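Local atomic coordinates of angiotensin-converting enzyme (Anopheles gambiae, PDB entry 6S1Y), a protein that probably cleaves dipeptides from the C-terminal ends of peptides, as a zinc-dependent metallopeptidase of the angiotensin-converting enzyme family. Residues Q206-I211 with F434-D439; I503-H508 with L573-P578; F507-C512 with G516-G521. One frame throughout, in Å; residues are numbered along the deposited sequence.

Contact 1. Residues Q206-I211 with F434-D439; sequences QVDDVI and FAYTLD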
loop_
_atom_site.group_PDB
_atom_site.type_symbol
_atom_site.label_atom_id
_atom_site.label_comp_id
_atom_site.label_asym_id
_atom_site.label_seq_id
_atom_site.Cartn_x
_atom_site.Cartn_y
_atom_site.Cartn_z
ATOM N N GLN A 206 1.518 -19.576 2.102
ATOM C CA GLN A 206 0.572 -19.174 1.071
ATOM C C GLN A 206 1.123 -18.038 0.233
ATOM O O GLN A 206 0.882 -17.969 -0.981
ATOM C CB GLN A 206 -0.749 -18.768 1.709
ATOM C CG GLN A 206 -1.414 -19.909 2.478
ATOM C CD GLN A 206 -2.784 -19.517 2.982
ATOM O OE1 GLN A 206 -3.539 -18.810 2.293
ATOM N NE2 GLN A 206 -3.105 -19.948 4.198
ATOM N N VAL A 207 1.881 -17.135 0.863
ATOM C CA VAL A 207 2.429 -15.982 0.151
ATOM C C VAL A 207 3.548 -16.413 -0.786
ATOM O O VAL A 207 3.623 -15.961 -1.936
ATOM C CB VAL A 207 2.903 -14.932 1.172
ATOM C CG1 VAL A 207 3.789 -13.926 0.485
ATOM C CG2 VAL A 207 1.695 -14.247 1.815
ATOM N N ASP A 208 4.439 -17.289 -0.306
ATOM C CA ASP A 208 5.427 -17.915 -1.184
ATOM C C ASP A 208 4.744 -18.622 -2.355
ATOM O O ASP A 208 5.212 -18.552 -3.495
ATOM C CB ASP A 208 6.281 -18.915 -0.400
ATOM C CG ASP A 208 7.136 -18.266 0.685
ATOM O OD1 ASP A 208 7.261 -17.013 0.750
ATOM O OD2 ASP A 208 7.706 -19.030 1.497
ATOM N N ASP A 209 3.637 -19.313 -2.106
ATOM C CA ASP A 209 2.982 -20.012 -3.208
ATOM C C ASP A 209 2.422 -19.039 -4.237
ATOM O O ASP A 209 2.446 -19.325 -5.439
ATOM C CB ASP A 209 1.862 -20.908 -2.691
ATOM C CG ASP A 209 2.373 -22.057 -1.862
ATOM O OD1 ASP A 209 3.607 -22.306 -1.846
ATOM O OD2 ASP A 209 1.522 -22.706 -1.219
ATOM N N VAL A 210 1.896 -17.888 -3.803
ATOM C CA VAL A 210 1.386 -16.930 -4.779
ATOM C C VAL A 210 2.534 -16.349 -5.600
ATOM O O VAL A 210 2.421 -16.183 -6.822
ATOM C CB VAL A 210 0.564 -15.829 -4.086
ATOM C CG1 VAL A 210 0.243 -14.732 -5.063
ATOM C CG2 VAL A 210 -0.715 -16.437 -3.483
ATOM N N ILE A 211 3.661 -16.049 -4.953
ATOM C CA ILE A 211 4.812 -15.508 -5.680
ATOM C C ILE A 211 5.258 -16.474 -6.766
ATOM O O ILE A 211 5.596 -16.057 -7.879
ATOM C CB ILE A 211 5.967 -15.194 -4.717
ATOM C CG1 ILE A 211 5.803 -13.793 -4.133
ATOM C CG2 ILE A 211 7.297 -15.268 -5.447
ATOM C CD1 ILE A 211 5.964 -12.643 -5.175
ATOM N N PHE A 434 7.597 -6.818 -5.611
ATOM C CA PHE A 434 8.121 -5.747 -4.779
ATOM C C PHE A 434 7.580 -5.850 -3.362
ATOM O O PHE A 434 8.344 -5.835 -2.397
ATOM C CB PHE A 434 7.757 -4.389 -5.371
ATOM C CG PHE A 434 8.133 -3.232 -4.489
ATOM C CD1 PHE A 434 9.414 -2.693 -4.539
ATOM C CD2 PHE A 434 7.215 -2.683 -3.627
ATOM C CE1 PHE A 434 9.758 -1.624 -3.748
ATOM C CE2 PHE A 434 7.553 -1.617 -2.826
ATOM C CZ PHE A 434 8.825 -1.084 -2.886
ATOM N N ALA A 435 6.250 -5.896 -3.215
ATOM C CA ALA A 435 5.643 -5.913 -1.883
ATOM C C ALA A 435 6.141 -7.111 -1.088
ATOM O O ALA A 435 6.460 -6.988 0.097
ATOM C CB ALA A 435 4.120 -5.933 -2.004
ATOM N N TYR A 436 6.263 -8.269 -1.746
ATOM C CA TYR A 436 6.792 -9.467 -1.103
ATOM C C TYR A 436 8.184 -9.230 -0.516
ATOM O O TYR A 436 8.446 -9.589 0.635
ATOM C CB TYR A 436 6.836 -10.615 -2.121
ATOM C CG TYR A 436 7.429 -11.916 -1.623
ATOM C CD1 TYR A 436 6.764 -12.703 -0.684
ATOM C CD2 TYR A 436 8.640 -12.394 -2.132
ATOM C CE1 TYR A 436 7.312 -13.916 -0.258
ATOM C CE2 TYR A 436 9.176 -13.584 -1.715
ATOM C CZ TYR A 436 8.521 -14.343 -0.772
ATOM O OH TYR A 436 9.079 -15.548 -0.365
ATOM N N THR A 437 9.090 -8.626 -1.293
ATOM C CA THR A 437 10.467 -8.498 -0.832
ATOM C C THR A 437 10.591 -7.565 0.367
ATOM O O THR A 437 11.527 -7.700 1.155
ATOM C CB THR A 437 11.384 -7.988 -1.947
ATOM O OG1 THR A 437 10.855 -6.769 -2.464
ATOM C CG2 THR A 437 11.490 -8.982 -3.080
ATOM N N LEU A 438 9.695 -6.592 0.509
ATOM C CA LEU A 438 9.853 -5.640 1.608
ATOM C C LEU A 438 9.654 -6.312 2.970
ATOM O O LEU A 438 10.406 -6.043 3.915
ATOM C CB LEU A 438 8.885 -4.472 1.460
ATOM C CG LEU A 438 9.291 -3.307 0.570
ATOM C CD1 LEU A 438 8.505 -2.071 0.984
ATOM C CD2 LEU A 438 10.783 -3.035 0.680
ATOM N N ASP A 439 8.635 -7.157 3.107
ATOM C CA ASP A 439 8.471 -7.821 4.392
ATOM C C ASP A 439 9.289 -9.093 4.498
ATOM O O ASP A 439 9.739 -9.428 5.600
ATOM C CB ASP A 439 6.989 -8.059 4.675
ATOM C CG ASP A 439 6.320 -6.796 5.286
ATOM O OD1 ASP A 439 7.024 -5.771 5.397
ATOM O OD2 ASP A 439 5.128 -6.828 5.673
#
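Tyr436 throws its ring off helix 431-447 with CG anti to the backbone N (chi1 177°), while Asp208 on helix 203-233 sets CG beside its own backbone N (chi1 -64°); the two torsions bring phenol and carboxylate together between the helices. This is helix-helix packing inside the mainly alpha-helical angiotensin-converting enzyme fold. The short segments run roughly antiparallel (145°) with their axes 11.2 Å apart, and Tyr436 is the one residue of 434-439 that bridges the gap. Tyr436 OH donates to Asp208 OD1 at 2.6 Å, arriving from above the carboxylate plane, with the carboxylate nearly perpendicular to the ring. The same hydroxyl also bonds Lys440 NZ, whose charge may polarise the phenol and partly balance the acid. Ile211 lies over one face of the ring in a CH-pi contact, CG1 standing 3.7 Å from the centroid of the Tyr436 ring. Ile211 CD1 lies 3.8 Å from Tyr436 CB. Phe498 of helix 495-514 packs on Val207 and Ile211, and Tyr466 meets the Tyr436 ring edge-to-face. At the ring edge, Val207 CG1 presses to 3.4 Å from Tyr436 CD1.

Contact 2. Residues I503-H508 with L573-P578; sequences IQFQFH and LEYFDP
Phe505 projects from helix 495-514 into a small aromatic cluster with Tyr575 and Phe576, where the chain passes from helix 570-575 into helix 577-590. The core of the cluster is a T-shaped, edge-to-face pair within the helical angiotensin-converting enzyme fold: the edge of Phe505 is directed at the face of Tyr575, with centroids 5.0 Å apart and planes at 63°. Followed outward, the Phe505 side chain leaves CB toward the 573-578 segment and places CG beside its own backbone N (chi1 -68°), which sends one edge of the ring to the tyrosine. Phe505 CD2 is the first ring atom to touch, 3.8 Å from Tyr575 CG and 4.0 Å from Tyr575 CB. CE2 goes deepest, standing above the centre of the phenol ring and 3.7 Å from Tyr575 CG. At the tip, CZ passes beyond the tyrosine and comes to 4.2 Å from Phe576 CE2. No hydrogen bond crosses between the segments; the contact rests on carbon-to-carbon packing.

Phe576 is the single non-helical residue at the junction, the first past one helix and at the N-cap position of the next. Tyr575 leaves its backbone toward 503-508, whereas Phe576 reaches Phe505 only with the far end of its ring. Leu393 of helix 381-395, the helix that carries the zinc ligand Glu385, touches Phe505; Ala424 and Leu429 of helix 414-429 touch Tyr575 and Phe576 respectively. The two neighbouring rings also pack on each other: Tyr575 CD1 lies 3.6 Å above the plane of the Phe576 ring, over its centre.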
loop_
_atom_site.group_PDB
_atom_site.type_symbol
_atom_site.label_atom_id
_atom_site.label_comp_id
_atom_site.label_asym_id
_atom_site.label_seq_id
_atom_site.Cartn_x
_atom_site.Cartn_y
_atom_site.Cartn_z
ATOM N N ILE A 503 -6.135 -10.405 -3.245
ATOM C CA ILE A 503 -7.564 -10.583 -2.971
ATOM C C ILE A 503 -8.403 -9.545 -3.685
ATOM O O ILE A 503 -9.582 -9.789 -3.966
ATOM C CB ILE A 503 -7.894 -10.546 -1.459
ATOM C CG1 ILE A 503 -7.695 -9.149 -0.881
ATOM C CG2 ILE A 503 -7.059 -11.557 -0.728
ATOM C CD1 ILE A 503 -7.900 -9.099 0.612
ATOM N N GLN A 504 -7.843 -8.373 -3.985
ATOM C CA GLN A 504 -8.668 -7.386 -4.666
ATOM C C GLN A 504 -9.209 -7.932 -5.983
ATOM O O GLN A 504 -10.270 -7.485 -6.451
ATOM C CB GLN A 504 -7.910 -6.080 -4.896
ATOM C CG GLN A 504 -6.844 -6.103 -5.987
ATOM C CD GLN A 504 -6.079 -4.761 -6.065
ATOM O OE1 GLN A 504 -6.099 -4.087 -7.078
ATOM N NE2 GLN A 504 -5.416 -4.394 -4.979
ATOM N N PHE A 505 -8.515 -8.885 -6.612
ATOM C CA PHE A 505 -9.062 -9.441 -7.851
ATOM C C PHE A 505 -10.152 -10.467 -7.555
ATOM O O PHE A 505 -11.065 -10.655 -8.369
ATOM C CB PHE A 505 -7.933 -10.037 -8.713
ATOM C CG PHE A 505 -6.986 -8.987 -9.256
ATOM C CD1 PHE A 505 -5.871 -8.582 -8.529
ATOM C CD2 PHE A 505 -7.233 -8.381 -10.472
ATOM C CE1 PHE A 505 -5.020 -7.591 -9.025
ATOM C CE2 PHE A 505 -6.388 -7.388 -10.964
ATOM C CZ PHE A 505 -5.292 -6.996 -10.237
ATOM N N GLN A 506 -10.077 -11.133 -6.397
ATOM C CA GLN A 506 -11.195 -11.959 -5.943
ATOM C C GLN A 506 -12.426 -11.103 -5.660
ATOM O O GLN A 506 -13.533 -11.447 -6.075
ATOM C CB GLN A 506 -10.775 -12.750 -4.707
ATOM C CG GLN A 506 -9.611 -13.692 -4.968
ATOM C CD GLN A 506 -9.205 -14.481 -3.765
ATOM O OE1 GLN A 506 -8.171 -14.204 -3.134
ATOM N NE2 GLN A 506 -9.988 -15.495 -3.433
ATOM N N PHE A 507 -12.244 -9.970 -4.978
ATOM C CA PHE A 507 -13.346 -9.047 -4.708
ATOM C C PHE A 507 -13.906 -8.481 -6.012
ATOM O O PHE A 507 -15.126 -8.435 -6.216
ATOM C CB PHE A 507 -12.864 -7.907 -3.804
ATOM C CG PHE A 507 -12.439 -8.336 -2.409
ATOM C CD1 PHE A 507 -12.804 -9.560 -1.888
ATOM C CD2 PHE A 507 -11.711 -7.474 -1.612
ATOM C CE1 PHE A 507 -12.440 -9.915 -0.600
ATOM C CE2 PHE A 507 -11.337 -7.824 -0.323
ATOM C CZ PHE A 507 -11.697 -9.045 0.184
ATOM N N HIS A 508 -13.020 -8.029 -6.909
ATOM C CA HIS A 508 -13.457 -7.481 -8.191
ATOM C C HIS A 508 -14.270 -8.497 -8.983
ATOM O O HIS A 508 -15.286 -8.149 -9.595
ATOM C CB HIS A 508 -12.232 -7.033 -8.988
ATOM C CG HIS A 508 -12.528 -6.501 -10.361
ATOM N ND1 HIS A 508 -13.208 -5.326 -10.572
ATOM C CD2 HIS A 508 -12.178 -6.954 -11.586
ATOM C CE1 HIS A 508 -13.276 -5.079 -11.866
ATOM N NE2 HIS A 508 -12.665 -6.056 -12.505
ATOM N N LEU A 573 -4.510 -14.302 -11.864
ATOM C CA LEU A 573 -3.961 -14.991 -13.035
ATOM C C LEU A 573 -4.939 -14.992 -14.201
ATOM O O LEU A 573 -4.520 -14.881 -15.359
ATOM C CB LEU A 573 -3.575 -16.430 -12.688
ATOM C CG LEU A 573 -2.408 -16.542 -11.704
ATOM C CD1 LEU A 573 -2.184 -18.000 -11.256
ATOM C CD2 LEU A 573 -1.153 -15.970 -12.334
ATOM N N GLU A 574 -6.249 -15.085 -13.931
ATOM C CA GLU A 574 -7.234 -14.963 -15.011
ATOM C C GLU A 574 -7.217 -13.559 -15.599
ATOM O O GLU A 574 -7.319 -13.388 -16.823
ATOM C CB GLU A 574 -8.642 -15.302 -14.497
ATOM C CG GLU A 574 -9.750 -15.214 -15.566
ATOM C CD GLU A 574 -11.176 -15.440 -15.014
ATOM O OE1 GLU A 574 -11.338 -15.877 -13.846
ATOM O OE2 GLU A 574 -12.145 -15.154 -15.767
ATOM N N TYR A 575 -7.119 -12.545 -14.732
ATOM C CA TYR A 575 -7.149 -11.161 -15.192
ATOM C C TYR A 575 -6.038 -10.899 -16.193
ATOM O O TYR A 575 -6.253 -10.258 -17.232
ATOM C CB TYR A 575 -7.019 -10.227 -13.977
ATOM C CG TYR A 575 -7.142 -8.753 -14.274
ATOM C CD1 TYR A 575 -6.031 -8.014 -14.668
ATOM C CD2 TYR A 575 -8.350 -8.095 -14.121
ATOM C CE1 TYR A 575 -6.123 -6.659 -14.929
ATOM C CE2 TYR A 575 -8.464 -6.725 -14.387
ATOM C CZ TYR A 575 -7.332 -6.015 -14.788
ATOM O OH TYR A 575 -7.400 -4.678 -15.054
ATOM N N PHE A 576 -4.839 -11.396 -15.891
ATOM C CA PHE A 576 -3.660 -11.194 -16.723
ATOM C C PHE A 576 -3.367 -12.360 -17.666
ATOM O O PHE A 576 -2.261 -12.435 -18.199
ATOM C CB PHE A 576 -2.423 -10.948 -15.853
ATOM C CG PHE A 576 -2.432 -9.627 -15.174
ATOM C CD1 PHE A 576 -2.321 -8.469 -15.903
ATOM C CD2 PHE A 576 -2.596 -9.539 -13.802
ATOM C CE1 PHE A 576 -2.361 -7.252 -15.274
ATOM C CE2 PHE A 576 -2.641 -8.312 -13.175
ATOM C CZ PHE A 576 -2.521 -7.184 -13.900
ATOM N N ASP A 577 -4.311 -13.272 -17.888
ATOM C CA ASP A 577 -3.933 -14.357 -18.792
ATOM C C ASP A 577 -3.803 -13.868 -20.233
ATOM O O ASP A 577 -2.889 -14.308 -20.932
ATOM C CB ASP A 577 -4.913 -15.530 -18.733
ATOM C CG ASP A 577 -4.432 -16.723 -19.570
ATOM O OD1 ASP A 577 -3.453 -17.409 -19.173
ATOM O OD2 ASP A 577 -4.999 -16.926 -20.666
ATOM N N PRO A 578 -4.689 -12.998 -20.736
ATOM C CA PRO A 578 -4.504 -12.534 -22.125
ATOM C C PRO A 578 -3.172 -11.819 -22.329
ATOM O O PRO A 578 -2.521 -11.989 -23.372
ATOM C CB PRO A 578 -5.710 -11.607 -22.356
ATOM C CG PRO A 578 -6.752 -12.074 -21.355
ATOM C CD PRO A 578 -5.956 -12.510 -20.144
#

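Contact 3. Residues F507-C512 with G516-G521; sequences FHRAAC and GEYVKG
Cys512 O is the polar anchor of this contact, accepting a nearly straight hydrogen bond from Glu517 N (2.8 Å, N-H...O angle 164°). It belongs to the Schellman motif that ends helix 495-514, in which Gly516 takes a positive phi (64°) and turns the chain back over the last turn. A second, weak bond comes from Tyr518 N to Cys512 O at 3.5 Å, so the carbonyl at the helix end is gripped by two successive backbone N-H groups, one firmly and one loosely.

Outward from this bond the carboxylate of Glu517 leads away from the helix, OE1 forming a salt bridge with Lys399 and also receiving Asp531 N, while the disulfide from Cys512 to Cys530 fixes the helix end a second time and ties it to the loop that follows.

The apolar layer begins where Cys512 CB meets Tyr518 CB at 3.6 Å. The Tyr518 ring, its CG anti to the backbone N, stands out beside the Arg509 side chain. The two side chains run the same way, and the guanidinium plane is 34° from the ring. It is the aliphatic part of the arginine that touches: Arg509 CG lies 3.7 Å from Tyr518 CE2, and CD follows at 3.9 Å from the same Tyr518 CE2. Bent at its third torsion, the chain then carries the guanidinium to an acidic neighbourhood, where Asp570, Glu574 and Glu564 are long, weak ion-pair partners, and Glu574 also bonds Tyr518 OH, joining this turn to helix 570-575. The returning loop reaches the tyrosine too, with Lys520 N 3.7 Å above the plane of the Tyr518 ring, toward its rim.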
loop_
_atom_site.group_PDB
_atom_site.type_symbol
_atom_site.label_atom_id
_atom_site.label_comp_id
_atom_site.label_asym_id
_atom_site.label_seq_id
_atom_site.Cartn_x
_atom_site.Cartn_y
_atom_site.Cartn_z
ATOM N N PHE A 507 -12.244 -9.970 -4.978
ATOM C CA PHE A 507 -13.346 -9.047 -4.708
ATOM C C PHE A 507 -13.906 -8.481 -6.012
ATOM O O PHE A 507 -15.126 -8.435 -6.216
ATOM C CB PHE A 507 -12.864 -7.907 -3.804
ATOM C CG PHE A 507 -12.439 -8.336 -2.409
ATOM C CD1 PHE A 507 -12.804 -9.560 -1.888
ATOM C CD2 PHE A 507 -11.711 -7.474 -1.612
ATOM C CE1 PHE A 507 -12.440 -9.915 -0.600
ATOM C CE2 PHE A 507 -11.337 -7.824 -0.323
ATOM C CZ PHE A 507 -11.697 -9.045 0.184
ATOM N N HIS A 508 -13.020 -8.029 -6.909
ATOM C CA HIS A 508 -13.457 -7.481 -8.191
ATOM C C HIS A 508 -14.270 -8.497 -8.983
ATOM O O HIS A 508 -15.286 -8.149 -9.595
ATOM C CB HIS A 508 -12.232 -7.033 -8.988
ATOM C CG HIS A 508 -12.528 -6.501 -10.361
ATOM N ND1 HIS A 508 -13.208 -5.326 -10.572
ATOM C CD2 HIS A 508 -12.178 -6.954 -11.586
ATOM C CE1 HIS A 508 -13.276 -5.079 -11.866
ATOM N NE2 HIS A 508 -12.665 -6.056 -12.505
ATOM N N ARG A 509 -13.820 -9.750 -9.011
ATOM C CA ARG A 509 -14.534 -10.776 -9.759
ATOM C C ARG A 509 -15.932 -10.978 -9.192
ATOM O O ARG A 509 -16.906 -11.082 -9.948
ATOM C CB ARG A 509 -13.751 -12.085 -9.720
ATOM C CG ARG A 509 -14.482 -13.284 -10.351
ATOM C CD ARG A 509 -13.568 -14.479 -10.552
ATOM N NE ARG A 509 -13.103 -15.033 -9.292
ATOM C CZ ARG A 509 -12.233 -16.030 -9.190
ATOM N NH1 ARG A 509 -11.727 -16.590 -10.290
ATOM N NH2 ARG A 509 -11.866 -16.466 -7.991
ATOM N N ALA A 510 -16.047 -11.037 -7.865
ATOM C CA ALA A 510 -17.348 -11.213 -7.237
ATOM C C ALA A 510 -18.253 -10.020 -7.496
ATOM O O ALA A 510 -19.450 -10.184 -7.751
ATOM C CB ALA A 510 -17.165 -11.438 -5.736
ATOM N N ALA A 511 -17.706 -8.809 -7.460
ATOM C CA ALA A 511 -18.559 -7.643 -7.658
ATOM C C ALA A 511 -19.016 -7.523 -9.103
ATOM O O ALA A 511 -20.151 -7.099 -9.363
ATOM C CB ALA A 511 -17.827 -6.369 -7.223
ATOM N N CYS A 512 -18.138 -7.851 -10.057
ATOM C CA CYS A 512 -18.538 -7.848 -11.458
ATOM C C CYS A 512 -19.608 -8.900 -11.715
ATOM O O CYS A 512 -20.575 -8.647 -12.437
ATOM C CB CYS A 512 -17.318 -8.078 -12.351
ATOM S SG CYS A 512 -16.033 -6.804 -12.160
ATOM N N GLY A 516 -23.609 -8.272 -13.116
ATOM C CA GLY A 516 -23.837 -8.769 -14.465
ATOM C C GLY A 516 -22.786 -8.333 -15.464
ATOM O O GLY A 516 -23.080 -8.203 -16.657
ATOM N N GLU A 517 -21.555 -8.107 -14.999
ATOM C CA GLU A 517 -20.471 -7.633 -15.838
ATOM C C GLU A 517 -19.434 -8.701 -16.144
ATOM O O GLU A 517 -18.555 -8.454 -16.975
ATOM C CB GLU A 517 -19.768 -6.436 -15.167
ATOM C CG GLU A 517 -20.560 -5.151 -15.218
ATOM C CD GLU A 517 -20.597 -4.595 -16.595
ATOM O OE1 GLU A 517 -19.663 -3.835 -16.949
ATOM O OE2 GLU A 517 -21.537 -4.948 -17.341
ATOM N N TYR A 518 -19.498 -9.865 -15.497
ATOM C CA TYR A 518 -18.481 -10.890 -15.679
ATOM C C TYR A 518 -19.103 -12.269 -15.832
ATOM O O TYR A 518 -19.768 -12.764 -14.916
ATOM C CB TYR A 518 -17.499 -10.920 -14.499
ATOM C CG TYR A 518 -16.659 -12.181 -14.479
ATOM C CD1 TYR A 518 -15.700 -12.418 -15.466
ATOM C CD2 TYR A 518 -16.832 -13.142 -13.489
ATOM C CE1 TYR A 518 -14.935 -13.576 -15.467
ATOM C CE2 TYR A 518 -16.070 -14.308 -13.483
ATOM C CZ TYR A 518 -15.115 -14.512 -14.480
ATOM O OH TYR A 518 -14.338 -15.654 -14.490
ATOM N N VAL A 519 -18.826 -12.913 -16.960
ATOM C CA VAL A 519 -19.115 -14.330 -17.150
ATOM C C VAL A 519 -17.829 -15.024 -17.582
ATOM O O VAL A 519 -17.177 -14.591 -18.542
ATOM C CB VAL A 519 -20.219 -14.554 -18.205
ATOM C CG1 VAL A 519 -20.463 -16.038 -18.393
ATOM C CG2 VAL A 519 -21.489 -13.827 -17.796
ATOM N N LYS A 520 -17.473 -16.097 -16.887
ATOM C CA LYS A 520 -16.279 -16.850 -17.242
ATOM C C LYS A 520 -16.387 -17.360 -18.674
ATOM O O LYS A 520 -17.417 -17.913 -19.077
ATOM C CB LYS A 520 -16.080 -18.012 -16.273
ATOM C CG LYS A 520 -14.683 -18.609 -16.309
ATOM C CD LYS A 520 -14.517 -19.659 -15.225
ATOM C CE LYS A 520 -13.578 -20.780 -15.660
ATOM N NZ LYS A 520 -12.159 -20.497 -15.320
ATOM N N GLY A 521 -15.319 -17.152 -19.449
ATOM C CA GLY A 521 -15.281 -17.563 -20.832
ATOM C C GLY A 521 -15.956 -16.626 -21.800
ATOM O O GLY A 521 -15.747 -16.762 -23.012
#

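Overall arrangement
Contact 1 closes along the chain before contacts 2 and 3 open, both of which start from helix 495-514 and share Phe507 and His508. Their centres lie about 10 Å apart, and they touch through Glu574 and Tyr518. Contact 1 is separate: its centre is about 17 Å from that of contact 2 and 26 Å from that of contact 3. Helix 495-514 nevertheless relates all three, since Phe498 near its start packs on contact 1, its middle holds contact 2 and its end forms contact 3. The side chains of Tyr436 and Phe505 each lie about 13 Å from the bound ligand, so contacts 1 and 2 are structural packing around the active site, not part of it.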